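Side-chain contact in CDP-glucose-4,6-dehydratase (Yersinia pseudotuberculosis, PDB 1RKX), which catalyses the 4,6-dehydration of CDP-D-glucose as an NAD-binding member of the extended short-chain dehydrogenase/reductase family: residues 27-30 / 35-38. Numbering follows the deposited sequence.
Sequences LWLQ and TVKG
Leu29 and Val36 make the main apolar contact between the helix segment 27-30 and the strand segment 35-38. Leu29 presents its CB to one methyl of Val36, with CB and Val36 CG2 3.7 Å apart. Its CG is anti to its own carbonyl carbon (chi1 -70°), which carries the branched end past the contact toward the sheet. The nearer tip, CD1, lies 4.4 Å from both CG1 and CG2 of Val36, so it faces the strand residue's fork more loosely than CB does.

Gln30, one residue on, meets the same methyl from the helix backbone and from its CG methylene: its N is 4.3 Å and its CG 4.4 Å from Val36 CG2. Both are loose van der Waals approaches, and no hydrogen bond crosses between the segments.

Val36 turns one methyl, CG2, against the last turn of the helix. Its chi1 of -166° sets CG1 anti to the backbone N and leaves CG2 beside that N, aimed at the helix. The closest pair of CA atoms, Gln30 and Val36, is 6.9 Å apart, and the two segments bury 115 Å² in all.

Helix 20-31 and strand 35-40 belong to the first beta-alpha-beta unit of the NAD-binding Rossmann fold, whose glycine-rich TGxxGxxG motif runs from the end of strand 11-15 into the first turn of helix 20-31; the Val36 side chain is about 12 Å from NAD. Leu29 also packs on Val12 and Val14 of strand 11-15 and on Leu243 of helix 236-251, while Met59 touches both Gln30 and Val36. Strand 35-40 runs between strands 11-15 and 60-63 in the parallel sheet, with helix 20-31 packed on it and helix 236-251 lying against that helix.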
loop_
_atom_site.group_PDB
_atom_site.type_symbol
_atom_site.label_atom_id
_atom_site.label_comp_id
_atom_site.label_asym_id
_atom_site.label_seq_id
_atom_site.Cartn_x
_atom_site.Cartn_y
_atom_site.Cartn_z
ATOM N N LEU C 27 15.272 -22.682 -30.125
ATOM C CA LEU C 27 15.773 -22.396 -31.468
ATOM C C LEU C 27 16.706 -21.192 -31.428
ATOM O O LEU C 27 17.759 -21.183 -32.075
ATOM C CB LEU C 27 14.622 -22.099 -32.426
ATOM C CG LEU C 27 13.771 -23.270 -32.910
ATOM C CD1 LEU C 27 12.570 -22.744 -33.699
ATOM C CD2 LEU C 27 14.632 -24.196 -33.772
ATOM N N TRP C 28 16.319 -20.174 -30.661
ATOM C CA TRP C 28 17.116 -18.956 -30.538
ATOM C C TRP C 28 18.480 -19.282 -29.935
ATOM O O TRP C 28 19.516 -18.861 -30.453
ATOM C CB TRP C 28 16.393 -17.935 -29.652
ATOM C CG TRP C 28 16.879 -16.511 -29.824
ATOM C CD1 TRP C 28 18.109 -16.104 -30.271
ATOM C CD2 TRP C 28 16.146 -15.314 -29.527
ATOM N NE1 TRP C 28 18.184 -14.729 -30.270
ATOM C CE2 TRP C 28 16.994 -14.219 -29.819
ATOM C CE3 TRP C 28 14.857 -15.060 -29.041
ATOM C CZ2 TRP C 28 16.590 -12.887 -29.640
ATOM C CZ3 TRP C 28 14.454 -13.731 -28.862
ATOM C CH2 TRP C 28 15.323 -12.665 -29.164
ATOM N N LEU C 29 18.471 -20.037 -28.840
ATOM C CA LEU C 29 19.701 -20.437 -28.164
ATOM C C LEU C 29 20.586 -21.246 -29.115
ATOM O O LEU C 29 21.799 -21.039 -29.170
ATOM C CB LEU C 29 19.369 -21.274 -26.921
ATOM C CG LEU C 29 18.726 -20.511 -25.756
ATOM C CD1 LEU C 29 18.169 -21.485 -24.718
ATOM C CD2 LEU C 29 19.768 -19.591 -25.127
ATOM N N GLN C 30 19.976 -22.167 -29.858
ATOM C CA GLN C 30 20.726 -22.984 -30.811
ATOM C C GLN C 30 21.427 -22.111 -31.852
ATOM O O GLN C 30 22.614 -22.298 -32.127
ATOM C CB GLN C 30 19.803 -23.978 -31.514
ATOM C CG GLN C 30 19.204 -25.031 -30.589
ATOM C CD GLN C 30 18.182 -25.912 -31.280
ATOM O OE1 GLN C 30 17.321 -26.513 -30.625
ATOM N NE2 GLN C 30 18.271 -26.003 -32.602
ATOM N N THR C 35 24.846 -24.795 -26.095
ATOM C CA THR C 35 24.692 -26.242 -25.989
ATOM C C THR C 35 23.424 -26.385 -25.156
ATOM O O THR C 35 23.436 -26.165 -23.948
ATOM C CB THR C 35 25.882 -26.873 -25.251
ATOM O OG1 THR C 35 27.076 -26.643 -26.011
ATOM C CG2 THR C 35 25.673 -28.370 -25.077
ATOM N N VAL C 36 22.331 -26.746 -25.812
ATOM C CA VAL C 36 21.045 -26.833 -25.137
ATOM C C VAL C 36 20.475 -28.219 -24.879
ATOM O O VAL C 36 20.576 -29.117 -25.721
ATOM C CB VAL C 36 19.980 -26.044 -25.926
ATOM C CG1 VAL C 36 18.741 -25.832 -25.062
ATOM C CG2 VAL C 36 20.558 -24.709 -26.397
ATOM N N LYS C 37 19.865 -28.372 -23.706
ATOM C CA LYS C 37 19.202 -29.617 -23.326
ATOM C C LYS C 37 17.800 -29.239 -22.864
ATOM O O LYS C 37 17.629 -28.292 -22.098
ATOM C CB LYS C 37 19.933 -30.333 -22.185
ATOM C CG LYS C 37 19.239 -31.642 -21.780
ATOM C CD LYS C 37 20.017 -32.426 -20.724
ATOM C CE LYS C 37 19.322 -33.750 -20.404
ATOM N NZ LYS C 37 20.013 -34.521 -19.329
ATOM N N GLY C 38 16.802 -29.974 -23.336
ATOM C CA GLY C 38 15.430 -29.695 -22.957
ATOM C C GLY C 38 14.805 -30.844 -22.181
ATOM O O GLY C 38 15.184 -32.003 -22.356
#